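Local coordinates for protein ketosynthase (PDB 6KXD) that probably catalyses the decarboxylative condensation of an acyl chain with malonyl-ACP, as the ketosynthase partner of a chain length factor in a highly reducing type II polyketide synthase, at residues 167-175 with 336-346. Residues are numbered along the deposited sequence; the frame is centred on the assembly and turned at random.
Sequences TTACAAGNY and HSMGAASALGA
Gly173 and Ala343 bring their CA atoms to 4.2 Å near the N-terminal ends of helices 172-185 and 341-355, and the 3-10 segment 170-171 meets the turn at Met338 with the CA atoms of Cys170 and Met338 4.9 Å apart. Alongside, CA of Gly339 directs a nearly straight C-H contact (168° at the hydrogen) at O of Ala169, 3.5 Å away. Gly173 has no room for a side chain: a CB would collide with N of Ala343 and OG of Ser342. With chi1 at 49°, OG of Ser342 lies between its own N and carbonyl carbon and faces the other helix start. The hydroxyl donates to O of Cys170 at 2.9 Å from OG, tilted out of the carbonyl plane, and accepts from N of Asn174 at 3.0 Å with an angle of 146° at the hydrogen. One buried OG thus grips both the 3-10 segment and the first helical turn. Replacing Ser342 by alanine removes OG and is likely to leave O of Cys170 and N of Asn174 without their shared partner. The carboxamide of Asn174 lies beside Ser342, CG to CB 3.8 Å; its OD1 accepts from Asn390 and its ND2 donates to O of Ala400, fastening the pair to the central sheet. At the other end, SG of Cys170 sits 3.2 Å from NE2 of His336, at the imidazole edge and close to its plane, while SD of Met338 covers one ring face. Cys170 also touches His301, matching the Cys-His-His active site of ketosynthases, in which Cys170 would probably carry the acyl chain. The chemistry therefore implies that the likely nucleophile, from the N-terminal half of the thiolase fold, is met by residues of the C-terminal half: the serine holds its carbonyl by a hydrogen bond, and the histidine meets its sulfur.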
ATOM      1  N   THR A 167       1.227  -0.054   0.897  1.00 34.95           N
ATOM      2  CA  THR A 167       2.463   0.630   1.282  1.00 34.89           C
ATOM      3  C   THR A 167       2.328   1.089   2.741  1.00 36.28           C
ATOM      4  O   THR A 167       2.394   2.248   2.993  1.00 41.74           O
ATOM      5  CB  THR A 167       2.770   1.794   0.349  1.00 36.19           C
ATOM      6  OG1 THR A 167       1.720   2.758   0.398  1.00 36.26           O
ATOM      7  CG2 THR A 167       2.961   1.315  -1.085  1.00 35.50           C
ATOM      8  N   THR A 168       2.075   0.138   3.627  1.00 36.57           N
ATOM      9  CA  THR A 168       1.975   0.406   5.059  1.00 39.62           C
ATOM     10  C   THR A 168       3.224  -0.156   5.752  1.00 43.41           C
ATOM     11  O   THR A 168       3.180  -0.706   6.896  1.00 39.53           O
ATOM     12  CB  THR A 168       0.653  -0.132   5.608  1.00 37.71           C
ATOM     13  OG1 THR A 168       0.604  -1.540   5.385  1.00 36.17           O
ATOM     14  CG2 THR A 168      -0.565   0.523   4.999  1.00 36.50           C
ATOM     15  N   ALA A 169       4.329  -0.123   5.010  1.00 44.55           N
ATOM     16  CA  ALA A 169       5.671  -0.419   5.545  1.00 47.20           C
ATOM     17  C   ALA A 169       5.729  -1.770   6.283  1.00 48.12           C
ATOM     18  O   ALA A 169       5.419  -2.830   5.712  1.00 44.11           O
ATOM     19  CB  ALA A 169       6.118   0.767   6.340  1.00 48.67           C
ATOM     20  N   CYS A 170       6.175  -1.803   7.552  1.00 50.62           N
ATOM     21  CA  CYS A 170       6.407  -3.097   8.222  1.00 51.66           C
ATOM     22  C   CYS A 170       5.136  -3.908   8.428  1.00 51.91           C
ATOM     23  O   CYS A 170       5.194  -5.169   8.585  1.00 54.68           O
ATOM     24  CB  CYS A 170       6.996  -2.903   9.603  1.00 56.87           C
ATOM     25  SG  CYS A 170       8.032  -1.440   9.610  1.00 59.12           S
ATOM     26  N   ALA A 171       3.989  -3.219   8.389  1.00 40.41           N
ATOM     27  CA  ALA A 171       2.748  -3.883   8.615  1.00 39.73           C
ATOM     28  C   ALA A 171       2.146  -4.367   7.295  1.00 40.04           C
ATOM     29  O   ALA A 171       1.131  -5.004   7.298  1.00 39.36           O
ATOM     30  CB  ALA A 171       1.788  -2.961   9.326  1.00 38.19           C
ATOM     31  N   ALA A 172       2.814  -4.087   6.178  1.00 42.42           N
ATOM     32  CA  ALA A 172       2.160  -4.176   4.884  1.00 39.36           C
ATOM     33  C   ALA A 172       1.809  -5.637   4.576  1.00 42.09           C
ATOM     34  O   ALA A 172       0.751  -5.912   4.064  1.00 41.41           O
ATOM     35  CB  ALA A 172       3.029  -3.523   3.846  1.00 40.15           C
ATOM     36  N   GLY A 173       2.667  -6.594   4.946  1.00 39.35           N
ATOM     37  CA  GLY A 173       2.361  -8.017   4.734  1.00 39.21           C
ATOM     38  C   GLY A 173       1.058  -8.459   5.396  1.00 37.94           C
ATOM     39  O   GLY A 173       0.257  -9.077   4.814  1.00 41.08           O
ATOM     40  N   ASN A 174       0.862  -8.076   6.651  1.00 37.19           N
ATOM     41  CA  ASN A 174      -0.321  -8.384   7.397  1.00 36.08           C
ATOM     42  C   ASN A 174      -1.537  -7.661   6.806  1.00 40.89           C
ATOM     43  O   ASN A 174      -2.620  -8.235   6.724  1.00 39.52           O
ATOM     44  CB  ASN A 174      -0.174  -7.986   8.865  1.00 36.25           C
ATOM     45  CG  ASN A 174       0.362  -9.101   9.736  1.00 38.34           C
ATOM     46  OD1 ASN A 174       0.585 -10.212   9.240  1.00 40.89           O
ATOM     47  ND2 ASN A 174       0.647  -8.777  10.994  1.00 39.36           N
ATOM     48  N   TYR A 175      -1.348  -6.398   6.419  1.00 36.41           N
ATOM     49  CA  TYR A 175      -2.451  -5.688   5.733  1.00 38.31           C
ATOM     50  C   TYR A 175      -2.888  -6.462   4.502  1.00 37.46           C
ATOM     51  O   TYR A 175      -4.093  -6.569   4.197  1.00 39.05           O
ATOM     52  CB  TYR A 175      -2.047  -4.316   5.241  1.00 36.40           C
ATOM     53  CG  TYR A 175      -2.159  -3.216   6.254  1.00 38.15           C
ATOM     54  CD1 TYR A 175      -1.293  -3.138   7.331  1.00 35.04           C
ATOM     55  CD2 TYR A 175      -3.104  -2.225   6.093  1.00 38.09           C
ATOM     56  CE1 TYR A 175      -1.387  -2.093   8.230  1.00 36.35           C
ATOM     57  CE2 TYR A 175      -3.193  -1.170   6.968  1.00 37.77           C
ATOM     58  CZ  TYR A 175      -2.326  -1.102   8.042  1.00 36.64           C
ATOM     59  OH  TYR A 175      -2.459  -0.039   8.895  1.00 37.19           O
ATOM     60  N   HIS A 336      15.153  -6.803   9.888  1.00 43.87           N
ATOM     61  CA  HIS A 336      13.903  -6.122   9.607  1.00 45.39           C
ATOM     62  C   HIS A 336      13.734  -6.070   8.090  1.00 40.08           C
ATOM     63  O   HIS A 336      14.348  -5.208   7.451  1.00 44.69           O
ATOM     64  CB  HIS A 336      13.903  -4.736  10.246  1.00 50.33           C
ATOM     65  CG  HIS A 336      12.564  -4.084  10.186  1.00 50.28           C
ATOM     66  ND1 HIS A 336      11.555  -4.555   9.348  1.00 47.74           N
ATOM     67  CD2 HIS A 336      12.057  -3.028  10.849  1.00 52.10           C
ATOM     68  CE1 HIS A 336      10.481  -3.791   9.492  1.00 52.91           C
ATOM     69  NE2 HIS A 336      10.767  -2.838  10.406  1.00 50.22           N
ATOM     70  N   SER A 337      12.923  -6.970   7.549  1.00 42.47           N
ATOM     71  CA  SER A 337      12.785  -7.120   6.089  1.00 45.74           C
ATOM     72  C   SER A 337      11.680  -6.200   5.545  1.00 47.63           C
ATOM     73  O   SER A 337      11.115  -6.450   4.483  1.00 43.34           O
ATOM     74  CB  SER A 337      12.573  -8.548   5.710  1.00 43.81           C
ATOM     75  OG  SER A 337      11.416  -9.097   6.302  1.00 46.67           O
ATOM     76  N   MET A 338      11.390  -5.131   6.293  1.00 42.95           N
ATOM     77  CA  MET A 338      10.577  -4.016   5.841  1.00 40.86           C
ATOM     78  C   MET A 338       9.212  -4.559   5.376  1.00 39.85           C
ATOM     79  O   MET A 338       8.487  -5.251   6.139  1.00 43.26           O
ATOM     80  CB  MET A 338      11.353  -3.249   4.766  1.00 42.57           C
ATOM     81  CG  MET A 338      12.706  -2.726   5.236  1.00 44.00           C
ATOM     82  SD  MET A 338      12.580  -1.849   6.855  1.00 49.94           S
ATOM     83  CE  MET A 338      14.335  -1.644   7.181  1.00 54.54           C
ATOM     84  N   GLY A 339       8.835  -4.304   4.129  1.00 49.68           N
ATOM     85  CA  GLY A 339       7.508  -4.678   3.676  1.00 48.53           C
ATOM     86  C   GLY A 339       7.310  -6.174   3.699  1.00 45.27           C
ATOM     87  O   GLY A 339       6.185  -6.660   3.851  1.00 49.26           O
ATOM     88  N   ALA A 340       8.419  -6.917   3.655  1.00 41.82           N
ATOM     89  CA  ALA A 340       8.304  -8.365   3.707  1.00 41.89           C
ATOM     90  C   ALA A 340       8.115  -8.869   5.142  1.00 39.85           C
ATOM     91  O   ALA A 340       7.799 -10.047   5.353  1.00 41.32           O
ATOM     92  CB  ALA A 340       9.521  -8.977   3.087  1.00 40.79           C
ATOM     93  N   ALA A 341       8.365  -8.008   6.128  1.00 42.60           N
ATOM     94  CA  ALA A 341       8.583  -8.497   7.467  1.00 43.07           C
ATOM     95  C   ALA A 341       7.364  -9.250   7.963  1.00 42.88           C
ATOM     96  O   ALA A 341       7.503 -10.391   8.351  1.00 41.22           O
ATOM     97  CB  ALA A 341       8.999  -7.409   8.403  1.00 42.58           C
ATOM     98  N   SER A 342       6.172  -8.642   7.899  1.00 38.80           N
ATOM     99  CA  SER A 342       5.021  -9.274   8.465  1.00 39.11           C
ATOM    100  C   SER A 342       4.556 -10.450   7.599  1.00 36.06           C
ATOM    101  O   SER A 342       3.899 -11.321   8.103  1.00 40.53           O
ATOM    102  CB  SER A 342       3.884  -8.270   8.739  1.00 42.16           C
ATOM    103  OG  SER A 342       3.611  -7.437   7.624  1.00 42.61           O
ATOM    104  N   ALA A 343       4.887 -10.449   6.294  1.00 39.81           N
ATOM    105  CA  ALA A 343       4.511 -11.526   5.423  1.00 39.77           C
ATOM    106  C   ALA A 343       5.358 -12.768   5.753  1.00 40.47           C
ATOM    107  O   ALA A 343       4.800 -13.858   5.910  1.00 42.32           O
ATOM    108  CB  ALA A 343       4.676 -11.138   3.987  1.00 38.23           C
ATOM    109  N   LEU A 344       6.664 -12.542   5.885  1.00 39.06           N
ATOM    110  CA  LEU A 344       7.625 -13.592   6.343  1.00 45.58           C
ATOM    111  C   LEU A 344       7.268 -14.046   7.758  1.00 43.67           C
ATOM    112  O   LEU A 344       7.226 -15.228   8.006  1.00 44.88           O
ATOM    113  CB  LEU A 344       9.061 -13.091   6.228  1.00 43.32           C
ATOM    114  CG  LEU A 344       9.566 -12.976   4.791  1.00 42.85           C
ATOM    115  CD1 LEU A 344      10.888 -12.230   4.700  1.00 47.32           C
ATOM    116  CD2 LEU A 344       9.624 -14.349   4.112  1.00 47.13           C
ATOM    117  N   GLY A 345       6.837 -13.129   8.628  1.00 44.87           N
ATOM    118  CA  GLY A 345       6.281 -13.518   9.941  1.00 44.07           C
ATOM    119  C   GLY A 345       5.043 -14.378   9.839  1.00 43.70           C
ATOM    120  O   GLY A 345       4.887 -15.407  10.564  1.00 48.22           O
ATOM    121  N   ALA A 346       4.097 -13.973   8.980  1.00 42.31           N
ATOM    122  CA  ALA A 346       2.904 -14.748   8.766  1.00 40.87           C
ATOM    123  C   ALA A 346       3.249 -16.184   8.344  1.00 44.34           C
ATOM    124  O   ALA A 346       2.573 -17.129   8.763  1.00 44.68           O
ATOM    125  CB  ALA A 346       2.014 -14.089   7.724  1.00 40.77           C
TER